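Long-range contacts in pyridoxine 4-oxidase (Mesorhizobium loti, PDB 4HA6), which oxidises the 4-position alcohol of pyridoxine to the aldehyde pyridoxal, using FAD as cofactor and molecular oxygen as electron acceptor: residues A46-L51 against L311-S316; H88-M93 against N183-R188; D41-A46 against G190-A195; S151-A156 against C337-I342. One frame throughout, in Å; residues are numbered along the deposited sequence.

Contact 1 of 4, residues A46-L51 against L311-S316; sequences AAWPAL and LQHSES. With PXM (4-(aminomethyl)-5-(hydroxymethyl)-2-methylpyridin-3-ol), chain J.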
# COMPACT_ATOMS: atom_id res chain seq x y z
N ALA A 46 10.14 -2.49 -15.10
CA ALA A 46 10.75 -1.18 -15.34
C ALA A 46 9.79 -0.17 -15.97
O ALA A 46 10.15 0.99 -16.19
CB ALA A 46 11.99 -1.36 -16.22
N ALA A 47 8.56 -0.59 -16.25
CA ALA A 47 7.58 0.29 -16.88
C ALA A 47 6.53 0.83 -15.91
O ALA A 47 5.66 1.60 -16.31
CB ALA A 47 6.91 -0.42 -18.05
N TRP A 48 6.62 0.44 -14.64
CA TRP A 48 5.61 0.80 -13.63
C TRP A 48 5.21 2.29 -13.53
O TRP A 48 4.02 2.59 -13.40
CB TRP A 48 5.91 0.17 -12.25
CG TRP A 48 7.00 0.82 -11.43
CD1 TRP A 48 8.34 0.53 -11.45
CD2 TRP A 48 6.84 1.86 -10.44
NE1 TRP A 48 9.02 1.33 -10.55
CE2 TRP A 48 8.12 2.15 -9.92
CE3 TRP A 48 5.73 2.57 -9.95
CZ2 TRP A 48 8.33 3.13 -8.94
CZ3 TRP A 48 5.94 3.55 -8.98
CH2 TRP A 48 7.23 3.81 -8.48
N PRO A 49 6.19 3.22 -13.61
CA PRO A 49 5.76 4.63 -13.53
C PRO A 49 4.96 5.09 -14.75
O PRO A 49 4.05 5.91 -14.59
CB PRO A 49 7.09 5.40 -13.45
CG PRO A 49 8.10 4.39 -12.99
CD PRO A 49 7.66 3.11 -13.63
N ALA A 50 5.28 4.58 -15.94
CA ALA A 50 4.57 4.96 -17.17
C ALA A 50 3.10 4.52 -17.14
O ALA A 50 2.26 5.09 -17.84
CB ALA A 50 5.28 4.39 -18.40
N LEU A 51 2.81 3.50 -16.33
CA LEU A 51 1.45 2.99 -16.13
C LEU A 51 0.47 4.06 -15.61
O LEU A 51 -0.73 4.00 -15.89
CB LEU A 51 1.46 1.80 -15.17
CG LEU A 51 1.59 0.38 -15.74
CD1 LEU A 51 2.74 0.27 -16.74
CD2 LEU A 51 1.78 -0.64 -14.62
N LEU A 311 15.68 -3.80 -12.84
CA LEU A 311 14.60 -4.23 -11.96
C LEU A 311 13.46 -3.21 -12.01
O LEU A 311 12.70 -3.16 -12.99
CB LEU A 311 15.12 -4.41 -10.53
CG LEU A 311 16.04 -5.62 -10.27
CD1 LEU A 311 16.65 -5.59 -8.86
CD2 LEU A 311 15.28 -6.91 -10.50
N GLN A 312 13.39 -2.37 -10.98
CA GLN A 312 12.22 -1.53 -10.74
C GLN A 312 12.56 -0.08 -10.35
O GLN A 312 11.69 0.65 -9.83
CB GLN A 312 11.38 -2.16 -9.63
CG GLN A 312 12.15 -2.30 -8.30
CD GLN A 312 11.34 -1.79 -7.11
OE1 GLN A 312 11.68 -2.05 -5.96
NE2 GLN A 312 10.27 -1.05 -7.39
N HIS A 313 13.81 0.32 -10.59
CA HIS A 313 14.30 1.70 -10.37
C HIS A 313 14.57 2.08 -8.91
O HIS A 313 15.56 2.76 -8.61
CB HIS A 313 13.38 2.75 -11.03
CG HIS A 313 13.09 2.47 -12.48
ND1 HIS A 313 14.01 2.72 -13.48
CD2 HIS A 313 11.99 1.98 -13.09
CE1 HIS A 313 13.48 2.39 -14.65
NE2 HIS A 313 12.26 1.93 -14.43
N SER A 314 13.68 1.67 -8.02
CA SER A 314 13.86 1.94 -6.59
C SER A 314 14.25 0.63 -5.92
O SER A 314 13.39 -0.11 -5.43
CB SER A 314 12.56 2.45 -6.00
OG SER A 314 12.75 2.87 -4.66
N GLU A 315 15.55 0.36 -5.90
CA GLU A 315 16.05 -0.98 -5.69
C GLU A 315 16.36 -1.33 -4.24
O GLU A 315 16.41 -2.51 -3.90
CB GLU A 315 17.30 -1.22 -6.55
CG GLU A 315 17.11 -0.89 -8.03
CD GLU A 315 18.19 -1.51 -8.90
OE1 GLU A 315 19.22 -1.95 -8.36
OE2 GLU A 315 17.98 -1.56 -10.14
N SER A 316 16.57 -0.31 -3.40
CA SER A 316 17.04 -0.57 -2.04
C SER A 316 16.57 0.49 -1.02
O SER A 316 17.08 1.61 -1.01
CB SER A 316 18.57 -0.66 -2.03
OG SER A 316 19.07 -0.98 -0.74
N1 PXM J . 9.16 4.26 -4.80
C2 PXM J . 7.86 4.55 -4.74
C2A PXM J . 7.32 5.90 -5.09
C3 PXM J . 7.02 3.52 -4.33
O3 PXM J . 5.67 3.76 -4.25
C4 PXM J . 7.52 2.24 -3.99
C5 PXM J . 8.93 2.02 -4.08
C5A PXM J . 9.66 0.72 -3.78
O5 PXM J . 9.06 -0.17 -2.91
C6 PXM J . 9.72 3.09 -4.50
C4A PXM J . 6.52 1.21 -3.56
N4 PXM J . 5.60 1.67 -2.56
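Gln312 O is gripped by two donors: Trp48 NE1 lies 2.8 Å from Gln312 O across the contact, and Ser314 N of its own segment adds a weak bond. The indole bond is fairly straight (159°) and leaves close to the ring plane, yet NE1 meets the oxygen from above the carbonyl plane. A chi1 of 76° puts the indole there, with CG in the crowded position between backbone N and carbonyl carbon. Pro49 CD sits over one face of this ring, toward the rim. The second cross-bond runs the other way. His313 NE2 donates to Ala46 O at 2.9 Å, nearly linear (168°), the oxygen in the imidazole plane and NE2 on a carbonyl lone pair. The two aromatic rings meet obliquely, His313 CD2 being 4.0 Å from Trp48 NE1. Together the bonds probably help to hold one wall of the substrate site, where Trp48 CH2 lies 3.9 Å from pyridoxamine C2 and Ser314 OG 3.0 Å from pyridoxamine C6. Segment 46-51 belongs to the loop between strands 28-31 and 60-61 and leans through Trp48 and Leu51 on Arg192 of strand 191-192; segment 311-316 runs into strand 314-320, which pairs antiparallel with strand 333-338 and packs through Glu315 and Ser316 against helix 152-163.

Contact 2 of 4, residues H88-M93 against N183-R188; sequences HAMGYM and NSLNIR. With FAD (flavin-adenine dinucleotide), chain B; PXM (4-(aminomethyl)-5-(hydroxymethyl)-2-methylpyridin-3-ol), chain J.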
# COMPACT_ATOMS: atom_id res chain seq x y z
N HIS A 88 1.88 -1.42 -8.99
CA HIS A 88 3.00 -1.68 -8.06
C HIS A 88 4.40 -1.19 -8.42
O HIS A 88 4.76 -1.13 -9.59
CB HIS A 88 3.19 -3.20 -8.00
CG HIS A 88 2.76 -3.83 -6.73
ND1 HIS A 88 2.69 -5.20 -6.58
CD2 HIS A 88 2.38 -3.30 -5.54
CE1 HIS A 88 2.28 -5.48 -5.36
NE2 HIS A 88 2.09 -4.35 -4.71
N ALA A 89 5.21 -0.91 -7.40
CA ALA A 89 6.65 -0.93 -7.57
C ALA A 89 7.16 -2.34 -7.26
O ALA A 89 8.37 -2.60 -7.25
CB ALA A 89 7.33 0.10 -6.69
N MET A 90 6.21 -3.24 -7.01
CA MET A 90 6.42 -4.66 -6.67
C MET A 90 7.38 -4.99 -5.50
O MET A 90 7.86 -6.12 -5.39
CB MET A 90 6.67 -5.53 -7.93
CG MET A 90 7.75 -5.06 -8.91
SD MET A 90 7.22 -5.12 -10.65
CE MET A 90 6.91 -3.37 -10.94
N GLY A 91 7.62 -4.02 -4.62
CA GLY A 91 8.40 -4.28 -3.43
C GLY A 91 7.60 -5.15 -2.48
O GLY A 91 6.38 -4.95 -2.35
N TYR A 92 8.26 -6.11 -1.85
CA TYR A 92 7.61 -6.97 -0.85
C TYR A 92 8.26 -6.77 0.53
O TYR A 92 9.40 -7.21 0.75
CB TYR A 92 7.69 -8.44 -1.26
CG TYR A 92 6.90 -9.37 -0.36
CD1 TYR A 92 5.52 -9.53 -0.51
CD2 TYR A 92 7.54 -10.10 0.64
CE1 TYR A 92 4.80 -10.40 0.31
CE2 TYR A 92 6.83 -10.98 1.46
CZ TYR A 92 5.47 -11.11 1.30
OH TYR A 92 4.78 -11.97 2.13
N MET A 93 7.54 -6.10 1.43
CA MET A 93 8.01 -5.86 2.79
C MET A 93 6.90 -6.25 3.76
O MET A 93 5.86 -5.60 3.77
CB MET A 93 8.31 -4.36 2.99
CG MET A 93 9.59 -3.84 2.32
SD MET A 93 9.50 -3.62 0.52
CE MET A 93 10.79 -2.37 0.33
N ASN A 183 15.78 -4.50 -2.12
CA ASN A 183 14.38 -4.84 -1.84
C ASN A 183 14.04 -6.21 -2.41
O ASN A 183 14.42 -6.52 -3.54
CB ASN A 183 13.44 -3.81 -2.46
CG ASN A 183 13.73 -2.40 -1.99
OD1 ASN A 183 14.24 -2.20 -0.90
ND2 ASN A 183 13.41 -1.41 -2.83
N SER A 184 13.31 -7.01 -1.64
CA SER A 184 12.70 -8.22 -2.19
C SER A 184 11.60 -7.79 -3.14
O SER A 184 10.96 -6.75 -2.91
CB SER A 184 12.14 -9.10 -1.07
OG SER A 184 13.17 -9.48 -0.15
N LEU A 185 11.37 -8.57 -4.20
CA LEU A 185 10.44 -8.17 -5.26
C LEU A 185 9.51 -9.31 -5.70
O LEU A 185 9.91 -10.48 -5.70
CB LEU A 185 11.21 -7.68 -6.49
CG LEU A 185 12.10 -6.45 -6.35
CD1 LEU A 185 12.96 -6.30 -7.58
CD2 LEU A 185 11.25 -5.22 -6.15
N ASN A 186 8.28 -8.97 -6.07
CA ASN A 186 7.38 -9.97 -6.65
C ASN A 186 7.61 -10.05 -8.14
O ASN A 186 6.85 -9.49 -8.93
CB ASN A 186 5.90 -9.66 -6.38
CG ASN A 186 5.55 -9.66 -4.89
OD1 ASN A 186 4.76 -8.84 -4.44
ND2 ASN A 186 6.14 -10.60 -4.14
N ILE A 187 8.68 -10.75 -8.51
CA ILE A 187 9.09 -10.95 -9.90
C ILE A 187 9.46 -12.42 -10.06
O ILE A 187 10.04 -13.02 -9.15
CB ILE A 187 10.31 -10.05 -10.27
CG1 ILE A 187 9.97 -8.56 -10.12
CG2 ILE A 187 10.80 -10.32 -11.69
CD1 ILE A 187 11.11 -7.62 -10.52
N ARG A 188 9.10 -13.01 -11.19
CA ARG A 188 9.52 -14.36 -11.55
C ARG A 188 9.79 -14.41 -13.05
O ARG A 188 8.94 -13.99 -13.85
CB ARG A 188 8.46 -15.40 -11.16
CG ARG A 188 8.75 -16.80 -11.72
CD ARG A 188 8.40 -17.89 -10.71
NE ARG A 188 9.27 -17.84 -9.54
CZ ARG A 188 9.04 -18.50 -8.40
NH1 ARG A 188 7.97 -19.27 -8.28
NH2 ARG A 188 9.88 -18.38 -7.38
PA FAD B . -6.58 -2.43 -4.39
O1A FAD B . -5.51 -3.45 -4.74
O2A FAD B . -6.38 -1.00 -4.81
O5B FAD B . -7.97 -2.98 -4.99
C5B FAD B . -9.17 -2.22 -5.08
C4B FAD B . -9.94 -2.83 -6.25
O4B FAD B . -11.36 -2.65 -6.10
C3B FAD B . -9.55 -2.17 -7.56
O3B FAD B . -9.35 -3.24 -8.51
C2B FAD B . -10.75 -1.31 -7.94
O2B FAD B . -10.89 -1.20 -9.37
C1B FAD B . -11.91 -2.06 -7.30
N9A FAD B . -13.06 -1.21 -6.88
C8A FAD B . -13.00 -0.02 -6.24
N7A FAD B . -14.26 0.46 -6.00
C5A FAD B . -15.15 -0.44 -6.48
C6A FAD B . -16.63 -0.56 -6.55
N6A FAD B . -17.44 0.41 -6.02
N1A FAD B . -17.15 -1.67 -7.14
C2A FAD B . -16.36 -2.64 -7.65
N3A FAD B . -15.01 -2.59 -7.61
C4A FAD B . -14.35 -1.54 -7.05
N1 FAD B . 2.84 -1.82 -2.05
C2 FAD B . 3.92 -2.56 -1.75
O2 FAD B . 3.88 -3.29 -0.73
N3 FAD B . 5.05 -2.53 -2.48
C4 FAD B . 5.17 -1.76 -3.58
O4 FAD B . 6.24 -1.73 -4.25
C4X FAD B . 4.02 -0.92 -3.98
N5 FAD B . 4.06 -0.11 -5.06
C5X FAD B . 2.98 0.63 -5.41
C6 FAD B . 3.03 1.46 -6.53
C7 FAD B . 1.92 2.22 -6.90
C7M FAD B . 1.99 3.10 -8.12
C8 FAD B . 0.67 2.15 -6.09
C8M FAD B . -0.52 2.98 -6.48
C9 FAD B . 0.61 1.33 -4.96
C9A FAD B . 1.73 0.57 -4.60
N10 FAD B . 1.68 -0.25 -3.46
C10 FAD B . 2.82 -1.01 -3.13
C1' FAD B . 0.47 -0.31 -2.64
C2' FAD B . -0.32 -1.60 -2.85
O2' FAD B . -0.44 -1.89 -4.25
C3' FAD B . -1.70 -1.37 -2.22
O3' FAD B . -1.52 -0.91 -0.88
C4' FAD B . -2.53 -2.65 -2.23
O4' FAD B . -2.63 -3.10 -3.59
C5' FAD B . -3.92 -2.41 -1.63
O5' FAD B . -4.77 -3.48 -2.06
P FAD B . -6.33 -3.43 -1.70
O1P FAD B . -6.96 -4.80 -1.90
O2P FAD B . -6.53 -2.70 -0.38
O3P FAD B . -6.89 -2.41 -2.81
N1 PXM J . 9.16 4.26 -4.80
C2 PXM J . 7.86 4.55 -4.74
C2A PXM J . 7.32 5.90 -5.09
C3 PXM J . 7.02 3.52 -4.33
O3 PXM J . 5.67 3.76 -4.25
C4 PXM J . 7.52 2.24 -3.99
C5 PXM J . 8.93 2.02 -4.08
C5A PXM J . 9.66 0.72 -3.78
O5 PXM J . 9.06 -0.17 -2.91
C6 PXM J . 9.72 3.09 -4.50
C4A PXM J . 6.52 1.21 -3.56
N4 PXM J . 5.60 1.67 -2.56
O HOH W 1 4.21 -6.60 -3.00
O HOH W 2 12.30 -6.39 1.11
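The flavin ring is held on three sides. His88 CD2 lies over one face, 3.3 Å from FAD C4X, and FAD C5X lies in the imidazole plane at its edge. Pyridoxamine lies beyond the other face, where its aminomethyl carbon, PXM C4A, is 3.2 Å from FAD N5. The rim is read by backbone: Ala89 N donates to FAD N5 at 2.7 Å and almost straight (171°), Gly91 N donates to O4, and Gly91 O accepts from N3. Behind this loop stands a single antiparallel beta bridge, Gly91 with Leu185 as a non-hydrogen-bonded pair, closed by Asn186 N to Met90 O at 3.0 Å and by Tyr92 N to Ser184 O. The flavin-binding loop of this GMC oxidoreductase is thus braced by segment 183-188. PXM C4A corresponds to the carbon oxidised in pyridoxine, so its place beside N5 is consistent with hydride transfer to the flavin. His88 also makes an edge-to-face pair with His490; an alanine here would remove the ring that pairs with His490 and packs on the flavin, and the flavin would probably be less firmly positioned. Tyr92 crosses the Asn186 amide obliquely, CD1 3.8 Å from ND2, while ND2 itself bonds to Pro142 O and the tyrosine hydroxyl to Glu125. Met93, bent at chi2, brings CE 3.7 Å from Asn183 OD1, which accepts from Met317 N. One water donates to both Gly91 O, at 2.8 Å, and Asn186 OD1, tying the flavin-reading carbonyl to the bracing segment.

Contact 3 of 4, residues D41-A46 against G190-A195; sequences DIWNPA and GRRVTA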
# COMPACT_ATOMS: atom_id res chain seq x y z
N ASP A 41 2.78 -3.59 -21.07
CA ASP A 41 3.68 -2.81 -20.22
C ASP A 41 3.51 -3.16 -18.73
O ASP A 41 4.44 -3.02 -17.93
CB ASP A 41 3.48 -1.31 -20.44
CG ASP A 41 3.89 -0.85 -21.84
OD1 ASP A 41 4.88 -1.40 -22.38
OD2 ASP A 41 3.23 0.05 -22.39
N ILE A 42 2.30 -3.62 -18.37
CA ILE A 42 1.96 -3.97 -16.99
C ILE A 42 2.92 -4.99 -16.35
O ILE A 42 3.22 -4.91 -15.15
CB ILE A 42 0.49 -4.49 -16.89
CG1 ILE A 42 -0.50 -3.44 -17.37
CG2 ILE A 42 0.15 -4.91 -15.46
CD1 ILE A 42 -1.96 -3.90 -17.30
N TRP A 43 3.40 -5.94 -17.15
CA TRP A 43 4.25 -7.02 -16.65
C TRP A 43 5.75 -6.72 -16.75
O TRP A 43 6.59 -7.49 -16.27
CB TRP A 43 3.90 -8.35 -17.31
CG TRP A 43 2.54 -8.81 -16.91
CD1 TRP A 43 2.22 -9.56 -15.81
CD2 TRP A 43 1.31 -8.52 -17.58
NE1 TRP A 43 0.86 -9.76 -15.76
CE2 TRP A 43 0.28 -9.14 -16.84
CE3 TRP A 43 0.97 -7.81 -18.73
CZ2 TRP A 43 -1.06 -9.06 -17.22
CZ3 TRP A 43 -0.36 -7.74 -19.11
CH2 TRP A 43 -1.36 -8.36 -18.36
N ASN A 44 6.06 -5.60 -17.38
CA ASN A 44 7.41 -5.09 -17.46
C ASN A 44 7.71 -4.26 -16.20
O ASN A 44 7.20 -3.15 -16.06
CB ASN A 44 7.54 -4.22 -18.71
CG ASN A 44 8.92 -3.64 -18.90
OD1 ASN A 44 9.87 -4.02 -18.21
ND2 ASN A 44 9.05 -2.71 -19.84
N PRO A 45 8.53 -4.82 -15.28
CA PRO A 45 8.81 -4.18 -13.97
C PRO A 45 9.30 -2.74 -14.09
O PRO A 45 8.90 -1.87 -13.28
CB PRO A 45 9.92 -5.06 -13.38
CG PRO A 45 9.76 -6.40 -14.06
CD PRO A 45 9.28 -6.08 -15.46
N ALA A 46 10.14 -2.49 -15.10
CA ALA A 46 10.75 -1.18 -15.34
C ALA A 46 9.79 -0.17 -15.97
O ALA A 46 10.15 0.99 -16.19
CB ALA A 46 11.99 -1.36 -16.22
N GLY A 190 11.82 -12.60 -14.76
CA GLY A 190 11.85 -11.25 -15.28
C GLY A 190 10.49 -10.59 -15.37
O GLY A 190 10.38 -9.43 -15.77
N ARG A 191 9.44 -11.32 -14.97
CA ARG A 191 8.08 -10.79 -15.07
C ARG A 191 7.49 -10.40 -13.74
O ARG A 191 7.57 -11.15 -12.76
CB ARG A 191 7.16 -11.83 -15.70
CG ARG A 191 6.55 -11.37 -17.00
CD ARG A 191 7.38 -11.88 -18.15
NE ARG A 191 7.38 -13.34 -18.16
CZ ARG A 191 6.61 -14.08 -18.95
NH1 ARG A 191 5.80 -13.50 -19.82
NH2 ARG A 191 6.67 -15.41 -18.89
N ARG A 192 6.86 -9.23 -13.70
CA ARG A 192 6.11 -8.84 -12.51
C ARG A 192 5.04 -9.90 -12.25
O ARG A 192 4.48 -10.49 -13.19
CB ARG A 192 5.48 -7.45 -12.67
CG ARG A 192 4.05 -7.46 -13.18
CD ARG A 192 3.15 -6.51 -12.40
NE ARG A 192 3.55 -5.11 -12.54
CZ ARG A 192 3.31 -4.19 -11.62
NH1 ARG A 192 2.67 -4.55 -10.52
NH2 ARG A 192 3.69 -2.93 -11.78
N VAL A 193 4.81 -10.19 -10.98
CA VAL A 193 3.75 -11.14 -10.60
C VAL A 193 2.75 -10.42 -9.69
O VAL A 193 3.12 -9.92 -8.63
CB VAL A 193 4.33 -12.37 -9.87
CG1 VAL A 193 3.20 -13.30 -9.47
CG2 VAL A 193 5.34 -13.09 -10.77
N THR A 194 1.49 -10.38 -10.10
CA THR A 194 0.49 -9.65 -9.32
C THR A 194 -0.35 -10.58 -8.47
O THR A 194 -0.23 -11.81 -8.55
CB THR A 194 -0.47 -8.88 -10.24
OG1 THR A 194 -1.33 -9.81 -10.91
CG2 THR A 194 0.31 -8.10 -11.26
N ALA A 195 -1.22 -10.00 -7.66
CA ALA A 195 -2.18 -10.79 -6.90
C ALA A 195 -3.02 -11.62 -7.85
O ALA A 195 -3.27 -12.80 -7.61
CB ALA A 195 -3.07 -9.88 -6.05
O HOH W 3 5.09 -2.26 -14.80
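The hydrogen bonds centre on Arg192. Its backbone N donates to Trp43 O at 3.1 Å and well aligned (167°), though from above the carbonyl plane. Its side chain, bent at chi2 and chi3, folds back to the same short 3-10 turn, so that NE comes 2.6 Å from Ile42 O; the bond is strongly bent (123°) and therefore weak. A water at the guanidinium edge, in its plane, lies 2.6 Å from Asn44 O. NH2 also has a weak bond to His88 O, which links this site to the flavin-binding loop.

Among the packing contacts, Trp43 CD1 touches Arg192 CG, 3.8 Å away; the guanidinium, farther off, is turned nearly at right angles to the indole (88°). Arg192 O lies in the indole plane at its edge, and Ile42 CB covers part of one indole face. Farther out, Trp43 CB meets Arg191 CG at 4.0 Å, and Pro45 CG rests 3.5 Å from Gly190 O. The indole NE1 is held by Asp197. An alanine at Arg192 would remove the NE and NH2 donors and the methylene against Trp43 CD1, and would probably weaken the hold on the turn, leaving the backbone bond to Trp43 O, and cut the link to His88.

Segment 41-46 belongs to the loop between strands 28-31 and 60-61. It lies along strand 191-192, which pairs antiparallel with strand 187-188 and leads to Thr194, the N-cap of helix 195-199.

Contact 4 of 4, residues S151-A156 against C337-I342; sequences SPLARA and CGVAPI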
# COMPACT_ATOMS: atom_id res chain seq x y z
N SER A 151 21.69 -2.94 -9.46
CA SER A 151 22.46 -1.84 -10.06
C SER A 151 23.76 -1.52 -9.30
O SER A 151 23.77 -1.48 -8.06
CB SER A 151 21.58 -0.60 -10.13
OG SER A 151 22.36 0.56 -10.30
N PRO A 152 24.86 -1.27 -10.03
CA PRO A 152 26.10 -0.90 -9.33
C PRO A 152 25.92 0.34 -8.45
O PRO A 152 26.56 0.42 -7.40
CB PRO A 152 27.10 -0.66 -10.47
CG PRO A 152 26.30 -0.55 -11.72
CD PRO A 152 25.06 -1.38 -11.48
N LEU A 153 25.05 1.27 -8.86
CA LEU A 153 24.64 2.40 -8.00
C LEU A 153 24.03 1.93 -6.67
O LEU A 153 24.41 2.42 -5.60
CB LEU A 153 23.64 3.32 -8.72
CG LEU A 153 23.05 4.50 -7.92
CD1 LEU A 153 24.13 5.30 -7.17
CD2 LEU A 153 22.24 5.43 -8.82
N ALA A 154 23.10 0.98 -6.75
CA ALA A 154 22.45 0.45 -5.55
C ALA A 154 23.44 -0.30 -4.66
O ALA A 154 23.37 -0.22 -3.42
CB ALA A 154 21.28 -0.44 -5.91
N ARG A 155 24.37 -1.04 -5.27
CA ARG A 155 25.36 -1.73 -4.46
C ARG A 155 26.26 -0.74 -3.73
O ARG A 155 26.71 -0.99 -2.61
CB ARG A 155 26.20 -2.70 -5.31
CG ARG A 155 25.43 -3.92 -5.78
CD ARG A 155 26.34 -4.90 -6.51
NE ARG A 155 26.05 -4.94 -7.95
CZ ARG A 155 26.82 -4.38 -8.88
NH1 ARG A 155 27.93 -3.73 -8.53
NH2 ARG A 155 26.48 -4.47 -10.16
N ALA A 156 26.52 0.38 -4.38
CA ALA A 156 27.37 1.41 -3.81
C ALA A 156 26.62 2.06 -2.63
O ALA A 156 27.22 2.40 -1.59
CB ALA A 156 27.72 2.44 -4.86
N CYS A 337 17.41 4.17 -2.42
CA CYS A 337 18.23 4.53 -3.56
C CYS A 337 17.42 4.50 -4.85
O CYS A 337 17.09 3.43 -5.35
CB CYS A 337 19.42 3.58 -3.67
SG CYS A 337 20.49 3.95 -5.08
N GLY A 338 17.08 5.68 -5.38
CA GLY A 338 16.35 5.76 -6.64
C GLY A 338 17.31 5.86 -7.82
O GLY A 338 17.92 6.91 -8.05
N VAL A 339 17.46 4.77 -8.57
CA VAL A 339 18.33 4.78 -9.75
C VAL A 339 17.88 5.82 -10.80
O VAL A 339 18.70 6.35 -11.57
CB VAL A 339 18.47 3.35 -10.37
CG1 VAL A 339 19.55 3.33 -11.46
CG2 VAL A 339 18.78 2.32 -9.28
N ALA A 340 16.59 6.14 -10.81
CA ALA A 340 16.05 7.24 -11.62
C ALA A 340 16.09 8.58 -10.87
O ALA A 340 15.82 8.62 -9.67
CB ALA A 340 14.64 6.94 -12.04
N PRO A 341 16.41 9.67 -11.58
CA PRO A 341 16.53 11.01 -10.98
C PRO A 341 15.16 11.61 -10.57
O PRO A 341 14.73 12.61 -11.14
CB PRO A 341 17.16 11.84 -12.10
CG PRO A 341 16.74 11.13 -13.38
CD PRO A 341 16.72 9.66 -13.02
N ILE A 342 14.53 11.01 -9.57
CA ILE A 342 13.15 11.33 -9.19
C ILE A 342 13.00 12.63 -8.37
O ILE A 342 13.57 12.76 -7.30
CB ILE A 342 12.52 10.14 -8.43
CG1 ILE A 342 12.39 8.93 -9.37
CG2 ILE A 342 11.18 10.53 -7.82
CD1 ILE A 342 11.69 7.73 -8.76
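Residues 152-156 form the first turn of helix 152-163, with Ser151 as N-cap; Arg155 N already bonds to Ser151 O, and Ser151 OG makes a weak capping bond with Leu153 N. Opposite, strand 333-338 ends at Gly338 and the chain turns away through Val339. The backbones stay well apart, CA to CA 6.2 Å between Ala154 and Cys337 and 7.0 Å between Leu153 and Val339, so side chains fill the gap.

Cys337, with SG anti to the backbone N (chi1 179°), points its sulfur at the helix: SG lies 3.9 Å from Leu153 CG and 4.0 Å from Ala154 CA. Leu153, likewise extended from its backbone N, reaches across and brings CD2 4.3 Å from Val339 CG1. The two methyls of Val339 straddle the cap, CG1 and CG2 each 4.1 Å from Ser151 OG.

The helix start is also held by Glu315 of neighbouring strand 314-320, whose OE1 accepts from Ser151 N; its carboxylate would probably be favoured as an anion beside the helix N-terminus. No hydrogen bond crosses between the two segments, so their contact rests on apolar packing, and the polar tie of the helix start to the sheet comes from Glu315.

Contacts 1 and 2 are buried and meet at the bound pyridoxamine, in the substrate pocket, and Glu315 and Asn183 are joined by a probable backbone bond. Contact 3 is only partly buried, yet shares Ala46 with contact 1 and joins contact 2 by the pairing of strands 187-188 and 191-192. Contact 4, also buried, lies farther from the chain's centre and reaches contact 1 through neighbouring strands 314-320 and 333-338. Chemistry follows place: ring N-H groups bond to carbonyls in contact 1, backbone bonds and bridging waters join the segments in contact 2, an arginine folds onto a turn in contact 3, and contact 4 is apolar.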